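Local coordinates for Serine/threonine-protein kinase Tel1 (Chaetomium thermophilum, PDB 6SKY) that probably signals DNA damage to checkpoint pathways by phosphorylating serine or threonine followed by glutamine, at residues 2617-2622 and 2845-2849; 2755-2759 and 2780-2785; 2466-2470 and 2652-2656; 2839-2843 and 2899-2903. All coordinates share one frame; numbering follows the deposited sequence.

Interaction 1: residues 2617-2622 and 2845-2849; sequences RQDAIM and DTLYQ. Unlike the reference sequence in segment 2845-2849: L2847 (reference Phe). Residues 2848, 2849 of segment 2845-2849 come from a tag, linker or insertion.
The R2617 NH2 to D2845 OD2 bond, 3.3 Å long, is the salt bridge of this contact and runs nearly straight, with an N-H...O angle of 169°. The oxygen lies at the guanidinium edge, close to its plane, while the donor stands above the carboxylate plane. D2845 OD1 is taken by the hydroxyl of S2436, so both carboxylate oxygens have a partner. L2847, which differs from the reference sequence, sets its CB over one guanidinium face, 3.6 Å from R2617 NH2, and crosses the arginine at about a right angle. Q2618, bent at its second torsion, turns its amide to the backbone of Q2849. OE1 receives Q2849 N at 3.4 Å and NE2 gives a bond to Q2849 O, also 3.4 Å; both are weak. Y2848, like Q2849 part of an insertion, has CG anti to the backbone N (chi1 -174°), which carries its ring in between the Q2618 amide and I2621. Amide and ring planes are 20° apart. I2621 CG2 lies 3.7 Å from Y2848 CD1, and M2622 SD makes an oblique Met-aromatic contact, 4.9 Å from the ring centroid. Helix 2616-2632 appears to correspond to the αC helix of protein kinases, and the turn 2845-2848 follows helix 2832-2843 of the C-lobe. One charge pair, two long amide bonds and a buried tyrosine divide the work, so the attachment between helix and loop probably rests on packing as much as on polar links.

Interaction 2: residues 2755-2759 and 2780-2785; sequences VLGLG and LGVAFE
A chi1 of 177° turns CG of L2758 away from its own amide nitrogen and sends both methyls across to L2780, where CD1 and CD2 straddle CD2 of the partner; L2758 CD1 to L2780 CD2 is 3.7 Å. G2757, with a positive phi of 67°, ends helix 2732-2755 as the C-prime residue of a Schellman motif and turns the chain so that successive carbonyls face the other segment. L2756 O accepts F2784 N at 2.9 Å, and G2757 O accepts E2785 N at 3.3 Å. Further on the polarity reverses: G2759 N donates to V2782 O at 2.8 Å, in a bond that arrives nearly along the C=O axis. The backbones come close here, with G2757 CA 4.2 Å from F2784 CA. L2756 O also sits over one face of the F2784 ring, whose rim carbon CD1 is 4.0 Å away. The E2785 carboxylate lies beside G2757 CA, but its salt bridge is to K2909. The side chain of V2782 is about 6 Å from that of D2779, which binds magnesium. L2780 and G2781 continue from D2779 as the counterpart of the DFG motif, and G2759 leads into the loop with N2765, the other magnesium ligand: the arrangement is the kinase active-site pairing of catalytic loop with the start of the activation loop.

Interaction 3: residues 2466-2470 and 2652-2656; sequences YHIWT and LPLTS
Y2466 and L2652 meet at about a right angle where a helix of the FAT region lies against the edge strand of the N-lobe sheet of the kinase. Helix 2461-2472 and strand 2651-2655 run in roughly the same direction, their short axes 28° apart and 8.2 Å at closest approach. L2652 brings CD2 over one face of the Y2466 ring, 4.1 Å from its centroid, in a CH-pi contact offset toward the rim, while its other methyl, CD1, lies 3.9 Å from Y2466 CB. That fork is possible because L2652 CG stands opposite the backbone N (chi1 179°), pointing the branch at the helix. L2654 CD2 approaches the same tyrosine obliquely. One turn along, W2469 is aimed differently: the ring presents its edge, and CZ3 lies in plane with L2654 O at 3.5 Å, with T2655 CG2 set obliquely beside it. Helix 2507-2522 backs this side through S2514, Y2517 and H2518, and T2655 OG1 is bonded to S2658 in the strand beyond. T2470 lies across from L2654 and turns its hydroxyl to the strand carbonyls, within bonding distance of three carbonyl oxygens in all. A valine here would probably leave the P2653 and L2654 carbonyls without this polar partner from the helix. T2470 OG1 is 3.0 Å from L2654 O, 3.2 Å from P2653 O and 2.9 Å from Y2466 O one turn back in its own helix.

Interaction 4: residues 2839-2843 and 2899-2903; sequences LDSLR and ADRAI
I2903 and R2843 form the tight part of this antiparallel helix pair, whose short axes stand 10.9 Å apart at 169°. The isoleucine lays CD1 over the centre of one guanidinium face, 3.6 Å from R2843 NH1, and the same methyl reaches L2839 CB at 4.1 Å. A2899 CB closes the row against the aliphatic part of the arginine, 3.8 Å from R2843 CG. Toward solvent the contact turns polar and looser. Bent at its third torsion (chi3 -62°), R2843 sets its guanidinium between two acids: NH1 pairs with D2840 OD1 at 3.1 Å, and NH2 makes a salt bridge, of doubtful exact length, to OD1 of exposed D2900, with the oxygen at the guanidinium edge and the two planes 76° apart. A leucine in its place would probably leave the D2840 and D2900 carboxylates without the positive charge that bridges them, and take away the flat group under I2903 CD1. On the inner side W2850 packs on A2899 and A2902. L2842 packs on I2621 and V2625 of helix 2616-2632, so helix 2832-2843 lies against that helix and, across this contact, against helix 2898-2908.

From the N terminus, helix 2461-2472 of the FAT region comes first and waits for strand 2651-2655, closing interaction 3. Within that span helix 2616-2632 starts interaction 1, so the two cross; P2653 touches R2617 and A2620. Interaction 1 closes only at 2845-2849, and its long loop contains all of interaction 2, which follows interaction 3 in series. Helix 2832-2843 opens interaction 4 before interaction 1 closes, and helix 2898-2908 completes it, so these cross too. Interactions 1, 2 and 4 converge on Y2848, F2784 and L2842. Together they tie FAT helix, N-lobe, active-site loops, helix 2832-2843 and helix 2898-2908.

Interaction 1: residues 2617-2622 and 2845-2849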
loop_
_atom_site.group_PDB
_atom_site.type_symbol
_atom_site.label_atom_id
_atom_site.label_comp_id
_atom_site.label_asym_id
_atom_site.label_seq_id
_atom_site.Cartn_x
_atom_site.Cartn_y
_atom_site.Cartn_z
ATOM N N ARG A 2617 -36.697 -4.755 -25.677
ATOM C CA ARG A 2617 -35.830 -3.590 -25.624
ATOM C C ARG A 2617 -35.089 -3.515 -24.298
ATOM O O ARG A 2617 -33.942 -3.065 -24.259
ATOM C CB ARG A 2617 -36.629 -2.319 -25.872
ATOM C CG ARG A 2617 -35.798 -1.217 -26.451
ATOM C CD ARG A 2617 -36.472 0.113 -26.299
ATOM N NE ARG A 2617 -35.709 1.165 -26.955
ATOM C CZ ARG A 2617 -34.856 1.969 -26.336
ATOM N NH1 ARG A 2617 -34.206 2.894 -27.019
ATOM N NH2 ARG A 2617 -34.654 1.852 -25.037
ATOM N N GLN A 2618 -35.706 -3.976 -23.213
ATOM C CA GLN A 2618 -34.987 -4.121 -21.955
ATOM C C GLN A 2618 -33.799 -5.057 -22.112
ATOM O O GLN A 2618 -32.679 -4.739 -21.696
ATOM C CB GLN A 2618 -35.930 -4.642 -20.876
ATOM C CG GLN A 2618 -37.100 -3.741 -20.583
ATOM C CD GLN A 2618 -36.670 -2.417 -20.012
ATOM O OE1 GLN A 2618 -36.813 -1.381 -20.650
ATOM N NE2 GLN A 2618 -36.138 -2.444 -18.805
ATOM N N ASP A 2619 -34.031 -6.223 -22.715
ATOM C CA ASP A 2619 -32.969 -7.199 -22.902
ATOM C C ASP A 2619 -31.866 -6.661 -23.796
ATOM O O ASP A 2619 -30.686 -6.909 -23.542
ATOM C CB ASP A 2619 -33.537 -8.486 -23.484
ATOM C CG ASP A 2619 -34.399 -9.242 -22.498
ATOM O OD1 ASP A 2619 -34.749 -8.671 -21.450
ATOM O OD2 ASP A 2619 -34.725 -10.414 -22.769
ATOM N N ALA A 2620 -32.225 -5.911 -24.838
ATOM C CA ALA A 2620 -31.220 -5.387 -25.756
ATOM C C ALA A 2620 -30.389 -4.289 -25.110
ATOM O O ALA A 2620 -29.160 -4.259 -25.257
ATOM C CB ALA A 2620 -31.894 -4.869 -27.017
ATOM N N ILE A 2621 -31.040 -3.380 -24.384
ATOM C CA ILE A 2621 -30.320 -2.344 -23.657
ATOM C C ILE A 2621 -29.362 -2.961 -22.651
ATOM O O ILE A 2621 -28.203 -2.544 -22.536
ATOM C CB ILE A 2621 -31.318 -1.397 -22.972
ATOM C CG1 ILE A 2621 -32.058 -0.556 -23.998
ATOM C CG2 ILE A 2621 -30.609 -0.499 -22.028
ATOM C CD1 ILE A 2621 -31.199 0.456 -24.641
ATOM N N MET A 2622 -29.817 -3.961 -21.905
ATOM C CA MET A 2622 -28.940 -4.530 -20.895
ATOM C C MET A 2622 -27.826 -5.361 -21.508
ATOM O O MET A 2622 -26.720 -5.391 -20.967
ATOM C CB MET A 2622 -29.741 -5.350 -19.899
ATOM C CG MET A 2622 -30.553 -4.498 -18.958
ATOM S SD MET A 2622 -29.693 -2.987 -18.480
ATOM C CE MET A 2622 -28.401 -3.631 -17.433
ATOM N N ASP A 2845 -31.996 7.891 -21.545
ATOM C CA ASP A 2845 -32.752 7.061 -22.470
ATOM C C ASP A 2845 -34.208 7.102 -22.027
ATOM O O ASP A 2845 -34.556 6.579 -20.966
ATOM C CB ASP A 2845 -32.207 5.639 -22.485
ATOM C CG ASP A 2845 -32.648 4.865 -23.689
ATOM O OD1 ASP A 2845 -33.393 5.429 -24.510
ATOM O OD2 ASP A 2845 -32.248 3.694 -23.824
ATOM N N THR A 2846 -35.052 7.737 -22.838
ATOM C CA THR A 2846 -36.437 7.961 -22.447
ATOM C C THR A 2846 -37.208 6.656 -22.301
ATOM O O THR A 2846 -38.160 6.582 -21.516
ATOM C CB THR A 2846 -37.121 8.854 -23.479
ATOM O OG1 THR A 2846 -36.207 9.862 -23.917
ATOM C CG2 THR A 2846 -38.333 9.524 -22.879
ATOM N N LEU A 2847 -36.809 5.623 -23.029
ATOM C CA LEU A 2847 -37.602 4.419 -23.182
ATOM C C LEU A 2847 -37.162 3.281 -22.281
ATOM O O LEU A 2847 -37.749 2.201 -22.352
ATOM C CB LEU A 2847 -37.561 3.960 -24.638
ATOM C CG LEU A 2847 -38.193 4.906 -25.653
ATOM C CD1 LEU A 2847 -37.875 4.465 -27.058
ATOM C CD2 LEU A 2847 -39.678 4.927 -25.440
ATOM N N TYR A 2848 -36.150 3.481 -21.447
ATOM C CA TYR A 2848 -35.708 2.444 -20.528
ATOM C C TYR A 2848 -36.488 2.560 -19.228
ATOM O O TYR A 2848 -36.551 3.638 -18.636
ATOM C CB TYR A 2848 -34.206 2.547 -20.267
ATOM C CG TYR A 2848 -33.684 1.407 -19.441
ATOM C CD1 TYR A 2848 -33.568 0.140 -19.976
ATOM C CD2 TYR A 2848 -33.326 1.589 -18.124
ATOM C CE1 TYR A 2848 -33.110 -0.900 -19.228
ATOM C CE2 TYR A 2848 -32.870 0.552 -17.368
ATOM C CZ TYR A 2848 -32.765 -0.688 -17.922
ATOM O OH TYR A 2848 -32.305 -1.729 -17.162
ATOM N N GLN A 2849 -37.089 1.458 -18.795
ATOM C CA GLN A 2849 -37.888 1.438 -17.579
ATOM C C GLN A 2849 -37.028 0.994 -16.406
ATOM O O GLN A 2849 -36.341 -0.024 -16.487
ATOM C CB GLN A 2849 -39.082 0.495 -17.722
ATOM C CG GLN A 2849 -39.756 0.523 -19.073
ATOM C CD GLN A 2849 -40.495 1.814 -19.334
ATOM O OE1 GLN A 2849 -40.677 2.215 -20.482
ATOM N NE2 GLN A 2849 -40.935 2.470 -18.270
#

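Interaction 2: residues 2755-2759 and 2780-2785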
loop_
_atom_site.group_PDB
_atom_site.type_symbol
_atom_site.label_atom_id
_atom_site.label_comp_id
_atom_site.label_asym_id
_atom_site.label_seq_id
_atom_site.Cartn_x
_atom_site.Cartn_y
_atom_site.Cartn_z
ATOM N N VAL A 2755 -22.538 -6.487 -9.434
ATOM C CA VAL A 2755 -22.381 -5.037 -9.502
ATOM C C VAL A 2755 -23.578 -4.370 -10.165
ATOM O O VAL A 2755 -23.933 -3.241 -9.816
ATOM C CB VAL A 2755 -21.064 -4.691 -10.216
ATOM C CG1 VAL A 2755 -21.072 -3.274 -10.706
ATOM C CG2 VAL A 2755 -19.908 -4.895 -9.283
ATOM N N LEU A 2756 -24.236 -5.043 -11.105
ATOM C CA LEU A 2756 -25.371 -4.466 -11.813
ATOM C C LEU A 2756 -26.704 -5.059 -11.392
ATOM O O LEU A 2756 -27.694 -4.874 -12.093
ATOM C CB LEU A 2756 -25.202 -4.623 -13.322
ATOM C CG LEU A 2756 -23.997 -3.941 -13.957
ATOM C CD1 LEU A 2756 -23.951 -4.231 -15.428
ATOM C CD2 LEU A 2756 -24.035 -2.458 -13.724
ATOM N N GLY A 2757 -26.758 -5.769 -10.275
ATOM C CA GLY A 2757 -28.022 -6.233 -9.753
ATOM C C GLY A 2757 -28.727 -7.271 -10.584
ATOM O O GLY A 2757 -29.930 -7.456 -10.425
ATOM N N LEU A 2758 -28.008 -7.974 -11.448
ATOM C CA LEU A 2758 -28.628 -8.896 -12.387
ATOM C C LEU A 2758 -29.380 -10.003 -11.665
ATOM O O LEU A 2758 -28.838 -10.668 -10.783
ATOM C CB LEU A 2758 -27.560 -9.486 -13.295
ATOM C CG LEU A 2758 -27.973 -10.537 -14.313
ATOM C CD1 LEU A 2758 -28.906 -9.932 -15.321
ATOM C CD2 LEU A 2758 -26.752 -11.101 -14.987
ATOM N N GLY A 2759 -30.634 -10.202 -12.047
ATOM C CA GLY A 2759 -31.458 -11.223 -11.444
ATOM C C GLY A 2759 -32.105 -12.106 -12.481
ATOM O O GLY A 2759 -31.789 -11.988 -13.664
ATOM N N LEU A 2780 -31.265 -10.784 -20.027
ATOM C CA LEU A 2780 -30.615 -9.946 -19.027
ATOM C C LEU A 2780 -31.441 -8.723 -18.654
ATOM O O LEU A 2780 -30.879 -7.686 -18.307
ATOM C CB LEU A 2780 -29.238 -9.510 -19.524
ATOM C CG LEU A 2780 -28.190 -10.577 -19.814
ATOM C CD1 LEU A 2780 -26.970 -9.930 -20.381
ATOM C CD2 LEU A 2780 -27.833 -11.323 -18.569
ATOM N N GLY A 2781 -32.760 -8.822 -18.693
ATOM C CA GLY A 2781 -33.591 -7.647 -18.542
ATOM C C GLY A 2781 -33.949 -7.251 -17.127
ATOM O O GLY A 2781 -34.287 -6.093 -16.881
ATOM N N VAL A 2782 -33.901 -8.195 -16.191
ATOM C CA VAL A 2782 -34.198 -7.918 -14.785
ATOM C C VAL A 2782 -32.868 -7.569 -14.128
ATOM O O VAL A 2782 -32.130 -8.434 -13.679
ATOM C CB VAL A 2782 -34.886 -9.099 -14.106
ATOM C CG1 VAL A 2782 -35.104 -8.817 -12.656
ATOM C CG2 VAL A 2782 -36.193 -9.392 -14.777
ATOM N N ALA A 2783 -32.551 -6.284 -14.085
ATOM C CA ALA A 2783 -31.299 -5.817 -13.526
ATOM C C ALA A 2783 -31.591 -4.784 -12.457
ATOM O O ALA A 2783 -32.744 -4.511 -12.134
ATOM C CB ALA A 2783 -30.390 -5.240 -14.611
ATOM N N PHE A 2784 -30.530 -4.212 -11.898
ATOM C CA PHE A 2784 -30.629 -3.142 -10.908
ATOM C C PHE A 2784 -31.563 -3.514 -9.766
ATOM O O PHE A 2784 -32.381 -2.715 -9.315
ATOM C CB PHE A 2784 -31.051 -1.837 -11.565
ATOM C CG PHE A 2784 -30.112 -1.387 -12.620
ATOM C CD1 PHE A 2784 -28.834 -1.011 -12.297
ATOM C CD2 PHE A 2784 -30.492 -1.368 -13.937
ATOM C CE1 PHE A 2784 -27.962 -0.612 -13.264
ATOM C CE2 PHE A 2784 -29.622 -0.970 -14.905
ATOM C CZ PHE A 2784 -28.355 -0.593 -14.571
ATOM N N GLU A 2785 -31.436 -4.750 -9.303
ATOM C CA GLU A 2785 -32.114 -5.271 -8.122
ATOM C C GLU A 2785 -33.624 -5.326 -8.276
ATOM O O GLU A 2785 -34.340 -5.396 -7.281
ATOM C CB GLU A 2785 -31.752 -4.467 -6.876
ATOM C CG GLU A 2785 -30.292 -4.129 -6.743
ATOM C CD GLU A 2785 -29.507 -5.204 -6.052
ATOM O OE1 GLU A 2785 -29.875 -6.384 -6.185
ATOM O OE2 GLU A 2785 -28.521 -4.871 -5.365
#

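Interaction 3: residues 2466-2470 and 2652-2656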
loop_
_atom_site.group_PDB
_atom_site.type_symbol
_atom_site.label_atom_id
_atom_site.label_comp_id
_atom_site.label_asym_id
_atom_site.label_seq_id
_atom_site.Cartn_x
_atom_site.Cartn_y
_atom_site.Cartn_z
ATOM N N TYR A 2466 -32.350 -0.589 -38.687
ATOM C CA TYR A 2466 -33.359 -1.298 -37.912
ATOM C C TYR A 2466 -33.942 -0.420 -36.819
ATOM O O TYR A 2466 -35.132 -0.527 -36.513
ATOM C CB TYR A 2466 -32.772 -2.567 -37.321
ATOM C CG TYR A 2466 -32.773 -3.711 -38.285
ATOM C CD1 TYR A 2466 -33.928 -4.417 -38.538
ATOM C CD2 TYR A 2466 -31.625 -4.081 -38.948
ATOM C CE1 TYR A 2466 -33.938 -5.455 -39.418
ATOM C CE2 TYR A 2466 -31.627 -5.119 -39.828
ATOM C CZ TYR A 2466 -32.784 -5.803 -40.061
ATOM O OH TYR A 2466 -32.790 -6.846 -40.947
ATOM N N HIS A 2467 -33.133 0.455 -36.230
ATOM C CA HIS A 2467 -33.663 1.434 -35.293
ATOM C C HIS A 2467 -34.642 2.362 -35.979
ATOM O O HIS A 2467 -35.697 2.683 -35.424
ATOM C CB HIS A 2467 -32.532 2.241 -34.672
ATOM C CG HIS A 2467 -31.670 1.451 -33.748
ATOM N ND1 HIS A 2467 -30.398 1.049 -34.080
ATOM C CD2 HIS A 2467 -31.900 0.978 -32.504
ATOM C CE1 HIS A 2467 -29.879 0.367 -33.078
ATOM N NE2 HIS A 2467 -30.773 0.306 -32.111
ATOM N N ILE A 2468 -34.314 2.802 -37.193
ATOM C CA ILE A 2468 -35.233 3.673 -37.916
ATOM C C ILE A 2468 -36.527 2.942 -38.242
ATOM O O ILE A 2468 -37.622 3.493 -38.083
ATOM C CB ILE A 2468 -34.562 4.231 -39.181
ATOM C CG1 ILE A 2468 -33.391 5.117 -38.790
ATOM C CG2 ILE A 2468 -35.553 5.000 -40.003
ATOM C CD1 ILE A 2468 -33.701 6.065 -37.676
ATOM N N TRP A 2469 -36.431 1.693 -38.694
ATOM C CA TRP A 2469 -37.631 0.932 -39.021
ATOM C C TRP A 2469 -38.517 0.758 -37.799
ATOM O O TRP A 2469 -39.731 0.963 -37.865
ATOM C CB TRP A 2469 -37.261 -0.429 -39.609
ATOM C CG TRP A 2469 -38.433 -1.126 -40.206
ATOM C CD1 TRP A 2469 -38.862 -1.034 -41.484
ATOM C CD2 TRP A 2469 -39.343 -2.005 -39.541
ATOM N NE1 TRP A 2469 -39.979 -1.801 -41.665
ATOM C CE2 TRP A 2469 -40.294 -2.409 -40.482
ATOM C CE3 TRP A 2469 -39.442 -2.492 -38.237
ATOM C CZ2 TRP A 2469 -41.325 -3.273 -40.168
ATOM C CZ3 TRP A 2469 -40.468 -3.346 -37.929
ATOM C CH2 TRP A 2469 -41.392 -3.730 -38.885
ATOM N N THR A 2470 -37.931 0.373 -36.670
ATOM C CA THR A 2470 -38.721 0.197 -35.460
ATOM C C THR A 2470 -39.346 1.507 -35.010
ATOM O O THR A 2470 -40.478 1.526 -34.520
ATOM C CB THR A 2470 -37.855 -0.382 -34.355
ATOM O OG1 THR A 2470 -37.272 -1.602 -34.813
ATOM C CG2 THR A 2470 -38.684 -0.662 -33.137
ATOM N N LEU A 2652 -32.656 -8.206 -31.297
ATOM C CA LEU A 2652 -33.108 -7.215 -32.266
ATOM C C LEU A 2652 -34.606 -7.044 -32.102
ATOM O O LEU A 2652 -35.381 -7.881 -32.590
ATOM C CB LEU A 2652 -32.760 -7.648 -33.680
ATOM C CG LEU A 2652 -33.183 -6.734 -34.813
ATOM C CD1 LEU A 2652 -32.376 -5.479 -34.753
ATOM C CD2 LEU A 2652 -32.955 -7.433 -36.102
ATOM N N PRO A 2653 -35.057 -6.001 -31.411
ATOM C CA PRO A 2653 -36.499 -5.768 -31.283
ATOM C C PRO A 2653 -37.053 -5.192 -32.575
ATOM O O PRO A 2653 -36.539 -4.200 -33.092
ATOM C CB PRO A 2653 -36.597 -4.758 -30.137
ATOM C CG PRO A 2653 -35.256 -4.733 -29.521
ATOM C CD PRO A 2653 -34.293 -5.061 -30.585
ATOM N N LEU A 2654 -38.095 -5.824 -33.109
ATOM C CA LEU A 2654 -38.708 -5.336 -34.336
ATOM C C LEU A 2654 -39.828 -4.357 -34.023
ATOM O O LEU A 2654 -39.831 -3.224 -34.507
ATOM C CB LEU A 2654 -39.235 -6.505 -35.167
ATOM C CG LEU A 2654 -38.189 -7.332 -35.899
ATOM C CD1 LEU A 2654 -38.844 -8.506 -36.559
ATOM C CD2 LEU A 2654 -37.488 -6.482 -36.917
ATOM N N THR A 2655 -40.786 -4.785 -33.215
ATOM C CA THR A 2655 -41.868 -3.927 -32.770
ATOM C C THR A 2655 -41.965 -4.020 -31.258
ATOM O O THR A 2655 -41.116 -4.650 -30.627
ATOM C CB THR A 2655 -43.180 -4.332 -33.435
ATOM O OG1 THR A 2655 -43.320 -5.754 -33.378
ATOM C CG2 THR A 2655 -43.189 -3.904 -34.882
ATOM N N SER A 2656 -42.981 -3.412 -30.660
ATOM C CA SER A 2656 -43.166 -3.531 -29.220
ATOM C C SER A 2656 -43.703 -4.886 -28.813
ATOM O O SER A 2656 -44.040 -5.078 -27.644
ATOM C CB SER A 2656 -44.103 -2.438 -28.709
ATOM O OG SER A 2656 -43.442 -1.188 -28.640
#

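Interaction 4: residues 2839-2843 and 2899-2903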
loop_
_atom_site.group_PDB
_atom_site.type_symbol
_atom_site.label_atom_id
_atom_site.label_comp_id
_atom_site.label_asym_id
_atom_site.label_seq_id
_atom_site.Cartn_x
_atom_site.Cartn_y
_atom_site.Cartn_z
ATOM N N LEU A 2839 -23.803 4.179 -17.192
ATOM C CA LEU A 2839 -25.131 4.255 -16.596
ATOM C C LEU A 2839 -25.753 5.634 -16.768
ATOM O O LEU A 2839 -26.979 5.754 -16.841
ATOM C CB LEU A 2839 -25.075 3.882 -15.121
ATOM C CG LEU A 2839 -24.542 2.498 -14.769
ATOM C CD1 LEU A 2839 -24.740 2.251 -13.308
ATOM C CD2 LEU A 2839 -25.229 1.435 -15.577
ATOM N N ASP A 2840 -24.938 6.683 -16.843
ATOM C CA ASP A 2840 -25.471 8.010 -17.113
ATOM C C ASP A 2840 -26.022 8.101 -18.523
ATOM O O ASP A 2840 -27.087 8.683 -18.739
ATOM C CB ASP A 2840 -24.395 9.065 -16.895
ATOM C CG ASP A 2840 -24.234 9.436 -15.440
ATOM O OD1 ASP A 2840 -25.098 9.041 -14.631
ATOM O OD2 ASP A 2840 -23.248 10.123 -15.100
ATOM N N SER A 2841 -25.309 7.546 -19.500
ATOM C CA SER A 2841 -25.879 7.446 -20.836
ATOM C C SER A 2841 -27.191 6.688 -20.809
ATOM O O SER A 2841 -28.098 6.980 -21.590
ATOM C CB SER A 2841 -24.907 6.755 -21.780
ATOM O OG SER A 2841 -25.048 5.352 -21.689
ATOM N N LEU A 2842 -27.303 5.702 -19.928
ATOM C CA LEU A 2842 -28.576 5.011 -19.750
ATOM C C LEU A 2842 -29.634 5.912 -19.132
ATOM O O LEU A 2842 -30.829 5.687 -19.331
ATOM C CB LEU A 2842 -28.373 3.780 -18.874
ATOM C CG LEU A 2842 -29.387 2.672 -19.033
ATOM C CD1 LEU A 2842 -29.404 2.325 -20.477
ATOM C CD2 LEU A 2842 -28.972 1.494 -18.214
ATOM N N ARG A 2843 -29.222 6.916 -18.358
ATOM C CA ARG A 2843 -30.180 7.763 -17.659
ATOM C C ARG A 2843 -30.913 8.716 -18.592
ATOM O O ARG A 2843 -32.022 9.150 -18.272
ATOM C CB ARG A 2843 -29.467 8.556 -16.570
ATOM C CG ARG A 2843 -30.366 9.059 -15.478
ATOM C CD ARG A 2843 -29.802 10.320 -14.856
ATOM N NE ARG A 2843 -28.509 10.114 -14.220
ATOM C CZ ARG A 2843 -28.353 9.823 -12.934
ATOM N NH1 ARG A 2843 -27.140 9.655 -12.430
ATOM N NH2 ARG A 2843 -29.410 9.700 -12.150
ATOM N N ALA A 2899 -33.884 6.019 -11.419
ATOM C CA ALA A 2899 -32.539 6.016 -11.973
ATOM C C ALA A 2899 -31.515 6.399 -10.919
ATOM O O ALA A 2899 -30.454 5.778 -10.823
ATOM C CB ALA A 2899 -32.461 6.965 -13.161
ATOM N N ASP A 2900 -31.821 7.409 -10.107
ATOM C CA ASP A 2900 -30.868 7.869 -9.106
ATOM C C ASP A 2900 -30.630 6.818 -8.038
ATOM O O ASP A 2900 -29.484 6.573 -7.653
ATOM C CB ASP A 2900 -31.358 9.163 -8.472
ATOM C CG ASP A 2900 -31.551 10.255 -9.479
ATOM O OD1 ASP A 2900 -31.460 9.958 -10.683
ATOM O OD2 ASP A 2900 -31.794 11.409 -9.073
ATOM N N ARG A 2901 -31.693 6.187 -7.544
ATOM C CA ARG A 2901 -31.527 5.136 -6.548
ATOM C C ARG A 2901 -30.710 3.977 -7.097
ATOM O O ARG A 2901 -29.790 3.485 -6.437
ATOM C CB ARG A 2901 -32.889 4.647 -6.074
ATOM C CG ARG A 2901 -33.662 5.667 -5.297
ATOM C CD ARG A 2901 -35.038 5.151 -4.964
ATOM N NE ARG A 2901 -35.839 6.156 -4.278
ATOM C CZ ARG A 2901 -37.137 6.029 -4.030
ATOM N NH1 ARG A 2901 -37.792 6.994 -3.398
ATOM N NH2 ARG A 2901 -37.782 4.939 -4.421
ATOM N N ALA A 2902 -31.032 3.526 -8.310
ATOM C CA ALA A 2902 -30.314 2.399 -8.890
ATOM C C ALA A 2902 -28.846 2.726 -9.106
ATOM O O ALA A 2902 -27.969 1.916 -8.784
ATOM C CB ALA A 2902 -30.967 1.986 -10.201
ATOM N N ILE A 2903 -28.553 3.906 -9.647
ATOM C CA ILE A 2903 -27.167 4.255 -9.924
ATOM C C ILE A 2903 -26.405 4.507 -8.633
ATOM O O ILE A 2903 -25.198 4.270 -8.561
ATOM C CB ILE A 2903 -27.123 5.455 -10.881
ATOM C CG1 ILE A 2903 -27.792 5.080 -12.195
ATOM C CG2 ILE A 2903 -25.713 5.878 -11.155
ATOM C CD1 ILE A 2903 -27.818 6.177 -13.197
#